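Local coordinates for protein carboxyl esterase NP (Bacillus subtilis, PDB 4CCW) that catalyses the hydrolysis of carboxylic esters to an alcohol and a carboxylate, as an esterase of the alpha/beta hydrolase fold, at residues 56-60 against 120-126; 147-151 against 287-291; 17-22 against 92-96; 178-182 against 200-204. All coordinates share one frame; numbering follows the deposited sequence.

Contacts 1 and 2 build one side of the alpha/beta hydrolase core, with centres about 10 Å apart. Strands 123-128 and 146-152 are neighbours in the sheet, and M125 O lies 2.8 Å from A150 N, probably hydrogen-bonded. Contacts 3 and 4 form a second pair, centres about 15 Å apart, joined where K92 NZ approaches G203 O at 2.8 Å. Contacts 1 and 4 lie on opposite sides of the chain's centre, with about 29 Å between their own centres. Of the four, contact 4 reaches the ligand, through F181, whose side chain comes within about 3 Å of the bound (2-hydroxyethoxy)acetic acid and about 6 Å of the H273 side chain, the likely catalytic histidine.

Contact 1 (56-60 against 120-126); sequences PLVLL and IEKSHMI
The imidazole of H124 lies obliquely to P56 O; F291 stacks on it, Y81 meets it with planes about 80° apart, and its ND1 is hydrogen-bonded to S148 OG. The H124 carbonyl is used from both faces: V58 N reaches H124 O at 2.9 Å, tilted 27° from the carbonyl plane, while S123 OG donates to it from the opposite face at 2.7 Å. S123 holds OG anti to its own N (chi1 -176°), turning it toward the next carbonyl and 3.6 Å from V58 CG2. With an alanine in place of S123, H124 O would probably be left with one donor, and a small gap would open beside V58 CG2. The parallel ladder of these alpha/beta hydrolase strands continues through I126 N to V58 O and L60 N to I126 O; H124 N to P56 O is weak. The side chains of L57 and I126 cross at an angle, CD1 to CD1 3.7 Å, whereas L59 lies beside I126. On the other face I120 CD1 touches V58 CG2, and M125 CE meets L60 CD1. Backbone bonds thus hold the register, the hydroxyl gives H124 O a second donor, and apolar side chains fill most of both faces, H124 being the polar exception.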
# COMPACT_ATOMS: atom_id res chain seq x y z
N PRO A 56 -3.24 -3.92 17.39
CA PRO A 56 -2.38 -3.58 16.27
C PRO A 56 -3.13 -3.39 14.95
O PRO A 56 -4.14 -4.07 14.67
CB PRO A 56 -1.40 -4.78 16.18
CG PRO A 56 -1.76 -5.70 17.31
CD PRO A 56 -3.12 -5.33 17.79
N LEU A 57 -2.64 -2.45 14.15
CA LEU A 57 -3.11 -2.22 12.78
C LEU A 57 -1.91 -2.01 11.87
O LEU A 57 -1.03 -1.20 12.17
CB LEU A 57 -4.05 -1.01 12.71
CG LEU A 57 -4.37 -0.41 11.34
CD1 LEU A 57 -5.22 -1.35 10.48
CD2 LEU A 57 -5.07 0.93 11.50
N VAL A 58 -1.87 -2.74 10.76
CA VAL A 58 -0.75 -2.63 9.84
C VAL A 58 -1.22 -1.98 8.52
O VAL A 58 -2.24 -2.37 7.95
CB VAL A 58 -0.07 -4.00 9.57
CG1 VAL A 58 0.99 -3.88 8.48
CG2 VAL A 58 0.57 -4.55 10.84
N LEU A 59 -0.47 -0.97 8.08
CA LEU A 59 -0.74 -0.25 6.85
C LEU A 59 0.33 -0.55 5.80
O LEU A 59 1.53 -0.54 6.09
CB LEU A 59 -0.78 1.26 7.11
CG LEU A 59 -1.62 1.78 8.29
CD1 LEU A 59 -1.46 3.29 8.44
CD2 LEU A 59 -3.08 1.40 8.14
N LEU A 60 -0.13 -0.82 4.58
CA LEU A 60 0.75 -1.11 3.47
C LEU A 60 0.35 -0.17 2.32
O LEU A 60 -0.72 -0.31 1.74
CB LEU A 60 0.67 -2.58 3.07
CG LEU A 60 1.26 -3.62 4.04
CD1 LEU A 60 0.85 -5.03 3.60
CD2 LEU A 60 2.77 -3.51 4.16
N ILE A 120 3.28 -9.10 16.92
CA ILE A 120 1.89 -9.22 16.54
C ILE A 120 1.47 -10.69 16.52
O ILE A 120 2.20 -11.56 16.01
CB ILE A 120 1.61 -8.51 15.19
CG1 ILE A 120 1.77 -6.99 15.35
CG2 ILE A 120 0.22 -8.85 14.68
CD1 ILE A 120 1.87 -6.21 14.04
N GLU A 121 0.32 -10.97 17.12
CA GLU A 121 -0.32 -12.27 16.95
C GLU A 121 -1.25 -12.19 15.76
O GLU A 121 -0.89 -12.63 14.67
CB GLU A 121 -1.06 -12.70 18.22
CG GLU A 121 -0.13 -13.27 19.27
CD GLU A 121 -0.81 -13.45 20.60
OE1 GLU A 121 -1.27 -12.43 21.17
OE2 GLU A 121 -0.88 -14.59 21.09
N LYS A 122 -2.43 -11.59 15.96
CA LYS A 122 -3.29 -11.22 14.83
C LYS A 122 -3.37 -9.69 14.71
O LYS A 122 -3.26 -8.98 15.71
CB LYS A 122 -4.70 -11.81 14.98
CG LYS A 122 -4.75 -13.31 15.21
CD LYS A 122 -6.17 -13.82 15.06
CE LYS A 122 -6.24 -15.32 15.33
NZ LYS A 122 -7.64 -15.83 15.29
N SER A 123 -3.55 -9.20 13.49
CA SER A 123 -3.63 -7.76 13.26
C SER A 123 -4.69 -7.39 12.24
O SER A 123 -5.02 -8.19 11.36
CB SER A 123 -2.29 -7.21 12.78
OG SER A 123 -2.34 -5.80 12.63
N HIS A 124 -5.24 -6.19 12.37
CA HIS A 124 -6.00 -5.60 11.27
C HIS A 124 -5.02 -5.12 10.26
O HIS A 124 -3.88 -4.79 10.60
CB HIS A 124 -6.88 -4.47 11.77
CG HIS A 124 -8.03 -4.92 12.64
ND1 HIS A 124 -9.06 -5.64 12.15
CD2 HIS A 124 -8.29 -4.73 14.00
CE1 HIS A 124 -9.95 -5.89 13.15
NE2 HIS A 124 -9.47 -5.34 14.27
N MET A 125 -5.44 -5.09 8.99
CA MET A 125 -4.59 -4.63 7.91
C MET A 125 -5.36 -3.73 6.98
O MET A 125 -6.55 -3.95 6.74
CB MET A 125 -4.03 -5.81 7.11
CG MET A 125 -3.21 -6.80 7.92
SD MET A 125 -2.65 -8.17 6.89
CE MET A 125 -1.40 -7.35 5.90
N ILE A 126 -4.66 -2.71 6.47
CA ILE A 126 -5.18 -1.85 5.42
C ILE A 126 -4.08 -1.74 4.39
O ILE A 126 -2.93 -1.48 4.73
CB ILE A 126 -5.54 -0.44 5.95
CG1 ILE A 126 -6.60 -0.54 7.06
CG2 ILE A 126 -6.02 0.46 4.82
CD1 ILE A 126 -6.79 0.74 7.86

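Contact 2 (147-151 against 287-291); sequences KSAAI and VMRFF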
# COMPACT_ATOMS: atom_id res chain seq x y z
N LYS A 147 -6.83 -10.46 11.55
CA LYS A 147 -8.18 -10.34 12.13
C LYS A 147 -9.21 -10.02 11.05
O LYS A 147 -10.26 -10.67 10.94
CB LYS A 147 -8.19 -9.28 13.23
CG LYS A 147 -7.28 -9.60 14.40
CD LYS A 147 -7.51 -8.70 15.60
CE LYS A 147 -6.61 -9.08 16.78
NZ LYS A 147 -7.11 -10.25 17.57
N SER A 148 -8.90 -9.00 10.25
CA SER A 148 -9.72 -8.59 9.10
C SER A 148 -8.87 -7.63 8.29
O SER A 148 -7.86 -7.13 8.78
CB SER A 148 -11.05 -7.95 9.54
OG SER A 148 -10.87 -6.62 9.99
N ALA A 149 -9.26 -7.39 7.04
CA ALA A 149 -8.44 -6.62 6.10
C ALA A 149 -9.30 -5.69 5.27
O ALA A 149 -10.38 -6.08 4.83
CB ALA A 149 -7.67 -7.57 5.21
N ALA A 150 -8.82 -4.46 5.10
CA ALA A 150 -9.42 -3.48 4.21
C ALA A 150 -8.46 -3.36 3.04
O ALA A 150 -7.27 -3.04 3.21
CB ALA A 150 -9.59 -2.14 4.90
N ILE A 151 -8.98 -3.66 1.86
CA ILE A 151 -8.18 -3.70 0.64
C ILE A 151 -8.70 -2.57 -0.22
O ILE A 151 -9.86 -2.57 -0.61
CB ILE A 151 -8.27 -5.08 -0.05
CG1 ILE A 151 -7.61 -6.15 0.84
CG2 ILE A 151 -7.67 -5.06 -1.45
CD1 ILE A 151 -7.81 -7.58 0.38
N VAL A 287 -13.67 2.44 7.13
CA VAL A 287 -12.74 1.40 7.57
C VAL A 287 -12.90 1.12 9.06
O VAL A 287 -12.96 -0.05 9.48
CB VAL A 287 -11.28 1.77 7.23
CG1 VAL A 287 -10.32 0.86 7.98
CG2 VAL A 287 -11.04 1.71 5.73
N MET A 288 -13.01 2.17 9.85
CA MET A 288 -13.22 2.00 11.29
C MET A 288 -14.49 1.21 11.60
O MET A 288 -14.47 0.31 12.44
CB MET A 288 -13.27 3.34 12.00
CG MET A 288 -12.53 3.27 13.32
SD MET A 288 -10.78 3.52 13.00
CE MET A 288 -10.80 5.30 13.17
N ARG A 289 -15.57 1.55 10.90
CA ARG A 289 -16.86 0.90 11.10
C ARG A 289 -16.75 -0.59 10.82
O ARG A 289 -17.31 -1.41 11.56
CB ARG A 289 -17.90 1.54 10.17
CG ARG A 289 -19.34 1.15 10.46
CD ARG A 289 -20.27 2.03 9.63
NE ARG A 289 -20.48 1.51 8.28
CZ ARG A 289 -20.57 2.25 7.18
NH1 ARG A 289 -20.41 3.57 7.22
NH2 ARG A 289 -20.79 1.67 6.00
N PHE A 290 -16.03 -0.93 9.75
CA PHE A 290 -15.79 -2.32 9.38
C PHE A 290 -15.01 -3.10 10.44
O PHE A 290 -15.37 -4.23 10.77
CB PHE A 290 -15.06 -2.39 8.03
CG PHE A 290 -14.69 -3.79 7.63
CD1 PHE A 290 -15.66 -4.66 7.14
CD2 PHE A 290 -13.38 -4.24 7.73
CE1 PHE A 290 -15.32 -5.96 6.77
CE2 PHE A 290 -13.04 -5.54 7.37
CZ PHE A 290 -14.02 -6.39 6.89
N PHE A 291 -13.96 -2.48 10.98
CA PHE A 291 -13.12 -3.12 11.99
C PHE A 291 -13.86 -3.29 13.34
O PHE A 291 -13.58 -4.22 14.09
CB PHE A 291 -11.83 -2.33 12.22
CG PHE A 291 -10.83 -2.44 11.11
CD1 PHE A 291 -10.88 -3.49 10.19
CD2 PHE A 291 -9.81 -1.50 10.99
CE1 PHE A 291 -9.94 -3.58 9.17
CE2 PHE A 291 -8.87 -1.59 9.98
CZ PHE A 291 -8.94 -2.63 9.06
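S148 OG, hydrogen-bonded to ND1 of H124 on the neighbouring strand, has two phenylalanine rings packed against it where strand and helix meet: F291 CD1 lies 3.1 Å from S148 OG and F290 CE2 3.6 Å, the oxygen oblique to both ring planes. No hydrogen bond passes between the two segments. The F290 ring, its CG anti to the backbone N, swings toward the strand and brings CE2 to 3.7 Å from A149 O. F291 has its CG anti to the carbonyl carbon instead (chi1 -72°) and takes a different path, setting CE1 in the plane of the F290 ring, at its edge. A149 N in turn stands near the plane of F291, at the ring's rim. This is the layered alpha/beta/alpha build of an alpha/beta hydrolase: helix 280-291 runs nearly antiparallel to strand 146-152, 159° between the segments, with a closest approach of the segment axes of 9.3 Å, while A149 turns its methyl the other way, onto T135 and L139 of helix 130-141. Further along, A150 CB comes to 4.2 Å from V287 CG2, and the same methyl is equally distant from F291 CZ. F291 also stacks on the imidazole of H124, and both F291 and V287 touch I126 of strand 123-128.

Contact 3 (17-22 against 92-96); sequences YYQTYN and KNKSI
K94 runs its extended side chain between two tyrosines of helix 12-24, and the two sides are packed unequally. On the tight side, K94 CG sits over the centre of the Y21 ring in a CH-pi contact, 3.7 Å from its centroid, and K94 CE lies over the same face, 3.4 Å from Y21 CD1. Toward Y18 the fit is slacker: the same CG stands over one face but offset toward the rim, 4.3 Å from that ring's centroid. With CG anti to the carbonyl carbon (chi1 -80°) and the chain extended beyond, the ammonium is carried past the rings to the exposed N22, where K94 NZ donates to N22 OD1 at 2.6 Å, in the carbonyl plane and on a lone pair. The inner flank is again close: Y17 OH lies at the edge of the Y21 ring, in its plane, and 3.4 Å from N93 CA, while hydrogen-bonded to Q199. Y21 OH and K94 N both bind D87 OD2, so one carboxylate oxygen ties helix and loop together. At the partly exposed end, a water supplements the looser direct contact of Y18 with the loop: it accepts from Y18 OH and donates to N93 O at 2.7 Å and to S95 O. Within the loop, N93 OD1 accepts from S95 N at 2.9 Å. That bond makes an Asx turn in the loop after strand 82-86 of the hydrolase sheet, and helix 12-24 packs upon it.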
# COMPACT_ATOMS: atom_id res chain seq x y z
N TYR A 17 16.02 11.89 -1.95
CA TYR A 17 14.77 11.17 -1.68
C TYR A 17 14.53 11.04 -0.18
O TYR A 17 13.45 11.37 0.31
CB TYR A 17 14.71 9.80 -2.35
CG TYR A 17 13.44 9.08 -1.95
CD1 TYR A 17 12.20 9.51 -2.43
CD2 TYR A 17 13.47 8.03 -1.03
CE1 TYR A 17 11.02 8.88 -2.04
CE2 TYR A 17 12.30 7.39 -0.64
CZ TYR A 17 11.08 7.83 -1.14
OH TYR A 17 9.93 7.19 -0.75
N TYR A 18 15.55 10.57 0.54
CA TYR A 18 15.47 10.48 2.00
C TYR A 18 15.08 11.79 2.68
O TYR A 18 14.28 11.79 3.62
CB TYR A 18 16.78 9.94 2.59
CG TYR A 18 16.84 8.43 2.67
CD1 TYR A 18 16.67 7.64 1.53
CD2 TYR A 18 17.08 7.79 3.88
CE1 TYR A 18 16.73 6.26 1.60
CE2 TYR A 18 17.14 6.41 3.96
CZ TYR A 18 16.96 5.65 2.81
OH TYR A 18 17.03 4.29 2.88
N GLN A 19 15.67 12.90 2.23
CA GLN A 19 15.31 14.21 2.76
C GLN A 19 13.83 14.55 2.53
O GLN A 19 13.14 15.02 3.44
CB GLN A 19 16.22 15.30 2.17
CG GLN A 19 15.96 16.70 2.73
CD GLN A 19 16.10 16.78 4.24
OE1 GLN A 19 16.87 16.04 4.85
NE2 GLN A 19 15.34 17.69 4.85
N THR A 20 13.35 14.31 1.31
CA THR A 20 11.94 14.57 0.98
C THR A 20 10.98 13.68 1.78
O THR A 20 9.88 14.11 2.13
CB THR A 20 11.62 14.44 -0.54
OG1 THR A 20 11.87 13.09 -0.99
CG2 THR A 20 12.43 15.45 -1.38
N TYR A 21 11.40 12.45 2.04
CA TYR A 21 10.62 11.50 2.84
C TYR A 21 10.46 12.07 4.26
O TYR A 21 9.35 12.07 4.81
CB TYR A 21 11.35 10.15 2.88
CG TYR A 21 10.61 9.01 3.55
CD1 TYR A 21 10.35 9.02 4.92
CD2 TYR A 21 10.23 7.90 2.81
CE1 TYR A 21 9.69 7.96 5.53
CE2 TYR A 21 9.58 6.84 3.40
CZ TYR A 21 9.31 6.87 4.76
OH TYR A 21 8.66 5.82 5.32
N ASN A 22 11.55 12.56 4.82
CA ASN A 22 11.54 13.15 6.15
C ASN A 22 10.67 14.40 6.22
O ASN A 22 9.98 14.62 7.21
CB ASN A 22 12.98 13.46 6.62
CG ASN A 22 13.77 12.19 6.91
OD1 ASN A 22 13.20 11.10 7.02
ND2 ASN A 22 15.08 12.33 7.02
N LYS A 92 9.98 1.88 -3.83
CA LYS A 92 10.65 3.16 -3.65
C LYS A 92 10.26 3.83 -2.33
O LYS A 92 9.22 4.48 -2.22
CB LYS A 92 10.38 4.08 -4.86
CG LYS A 92 11.32 5.28 -4.99
CD LYS A 92 12.75 4.90 -5.36
CE LYS A 92 12.84 4.11 -6.66
NZ LYS A 92 12.44 4.91 -7.86
N ASN A 93 11.11 3.63 -1.32
CA ASN A 93 10.86 4.04 0.06
C ASN A 93 12.12 3.81 0.91
O ASN A 93 13.21 3.64 0.36
CB ASN A 93 9.64 3.30 0.66
CG ASN A 93 9.77 1.79 0.57
OD1 ASN A 93 10.83 1.22 0.86
ND2 ASN A 93 8.68 1.12 0.17
N LYS A 94 11.96 3.75 2.23
CA LYS A 94 13.11 3.65 3.14
C LYS A 94 13.51 2.21 3.51
O LYS A 94 14.54 2.01 4.16
CB LYS A 94 12.84 4.46 4.41
CG LYS A 94 13.06 5.97 4.30
CD LYS A 94 13.15 6.57 5.69
CE LYS A 94 13.51 8.05 5.67
NZ LYS A 94 13.84 8.56 7.03
N SER A 95 12.71 1.22 3.11
CA SER A 95 13.11 -0.17 3.30
C SER A 95 14.27 -0.57 2.38
O SER A 95 14.38 -0.06 1.26
CB SER A 95 11.93 -1.12 3.13
OG SER A 95 11.05 -0.94 4.23
N ILE A 96 15.15 -1.43 2.88
CA ILE A 96 16.37 -1.79 2.12
C ILE A 96 16.40 -3.29 1.79
O ILE A 96 16.67 -4.11 2.66
CB ILE A 96 17.68 -1.34 2.83
CG1 ILE A 96 17.59 0.13 3.28
CG2 ILE A 96 18.88 -1.54 1.92
CD1 ILE A 96 18.82 0.62 4.02
O HOH W 1 15.66 2.45 0.68

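Contact 4 (178-182 against 200-204); sequences VEKFL and FQAGV
V178 is the bump that fits the hollow formed by F200, Q201 and V204, three residues on one side of helix 194-205. Its two methyls divide the work: CG1, anti to the backbone N (chi1 162°), lies 3.8 Å from Q201 CG and 4.1 Å from F200 CE2, while the side chains of V178 and V204 slide past each other, CG2 to CG2. The return bump is F200. Its ring enters the groove between V178, F181 and L182, with F200 CZ 4.1 Å from F181 CD2; the two rings are oblique, planes at 34°. L182 CD1 reaches F200 CD2 at 4.3 Å, and V204 CG2 lies above one face of the F200 ring, offset toward its rim. The segments cross at 123°, with axes no nearer than 11.7 Å, so the F200 ring reaches across much of the gap. Replacing F200 by an alanine would probably open a gap between the helices and leave the F181 ring freer to turn. F200 also meets F65, another pocket residue, edge-to-face. With no hydrogen bond between the segments, the fit rests on van der Waals packing, mostly apolar, and through F181 this layer borders the pocket that holds (2-hydroxyethoxy)acetic acid, consistent with a helical cap.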
# COMPACT_ATOMS: atom_id res chain seq x y z
N VAL A 178 5.67 12.59 -14.49
CA VAL A 178 5.05 12.66 -13.18
C VAL A 178 3.70 13.38 -13.24
O VAL A 178 2.71 12.90 -12.69
CB VAL A 178 5.97 13.31 -12.13
CG1 VAL A 178 5.18 13.77 -10.91
CG2 VAL A 178 7.05 12.32 -11.71
N GLU A 179 3.68 14.51 -13.94
CA GLU A 179 2.47 15.30 -14.14
C GLU A 179 1.41 14.54 -14.95
O GLU A 179 0.22 14.60 -14.62
CB GLU A 179 2.81 16.62 -14.83
CG GLU A 179 1.64 17.57 -14.94
CD GLU A 179 2.02 18.86 -15.64
OE1 GLU A 179 2.58 19.75 -14.97
OE2 GLU A 179 1.73 18.98 -16.84
N LYS A 180 1.85 13.84 -16.00
CA LYS A 180 0.97 13.02 -16.82
C LYS A 180 0.32 11.93 -16.00
O LYS A 180 -0.89 11.72 -16.07
CB LYS A 180 1.74 12.36 -17.96
CG LYS A 180 2.38 13.31 -18.96
CD LYS A 180 1.46 13.62 -20.13
CE LYS A 180 2.27 14.22 -21.28
NZ LYS A 180 1.40 14.81 -22.33
N PHE A 181 1.13 11.21 -15.22
CA PHE A 181 0.65 10.13 -14.37
C PHE A 181 -0.43 10.63 -13.40
O PHE A 181 -1.52 10.06 -13.31
CB PHE A 181 1.83 9.51 -13.62
CG PHE A 181 1.47 8.37 -12.70
CD1 PHE A 181 1.48 7.06 -13.17
CD2 PHE A 181 1.19 8.60 -11.36
CE1 PHE A 181 1.17 6.00 -12.33
CE2 PHE A 181 0.88 7.55 -10.51
CZ PHE A 181 0.87 6.25 -10.99
N LEU A 182 -0.13 11.72 -12.70
CA LEU A 182 -1.04 12.23 -11.66
C LEU A 182 -2.36 12.79 -12.21
O LEU A 182 -3.43 12.57 -11.63
CB LEU A 182 -0.32 13.24 -10.75
CG LEU A 182 0.74 12.62 -9.82
CD1 LEU A 182 1.49 13.70 -9.06
CD2 LEU A 182 0.14 11.59 -8.86
N PHE A 200 7.34 12.19 -4.01
CA PHE A 200 7.01 11.25 -5.07
C PHE A 200 7.91 11.50 -6.28
O PHE A 200 8.48 10.57 -6.85
CB PHE A 200 5.52 11.34 -5.43
CG PHE A 200 5.12 10.51 -6.62
CD1 PHE A 200 5.16 9.12 -6.56
CD2 PHE A 200 4.68 11.12 -7.79
CE1 PHE A 200 4.79 8.35 -7.65
CE2 PHE A 200 4.31 10.36 -8.89
CZ PHE A 200 4.36 8.97 -8.82
N GLN A 201 8.08 12.77 -6.64
CA GLN A 201 8.97 13.17 -7.72
C GLN A 201 10.41 12.73 -7.45
O GLN A 201 11.08 12.20 -8.35
CB GLN A 201 8.91 14.70 -7.93
CG GLN A 201 7.53 15.22 -8.32
CD GLN A 201 7.52 16.71 -8.65
OE1 GLN A 201 7.60 17.56 -7.76
NE2 GLN A 201 7.39 17.02 -9.93
N ALA A 202 10.88 12.94 -6.22
CA ALA A 202 12.27 12.62 -5.87
C ALA A 202 12.48 11.11 -5.93
O ALA A 202 13.54 10.64 -6.35
CB ALA A 202 12.66 13.20 -4.51
N GLY A 203 11.44 10.37 -5.57
CA GLY A 203 11.45 8.92 -5.70
C GLY A 203 11.65 8.49 -7.14
O GLY A 203 12.50 7.64 -7.42
N VAL A 204 10.90 9.10 -8.05
CA VAL A 204 10.98 8.79 -9.48
C VAL A 204 12.37 9.13 -10.04
O VAL A 204 12.90 8.39 -10.86
CB VAL A 204 9.86 9.48 -10.28
CG1 VAL A 204 10.07 9.32 -11.77
CG2 VAL A 204 8.50 8.92 -9.86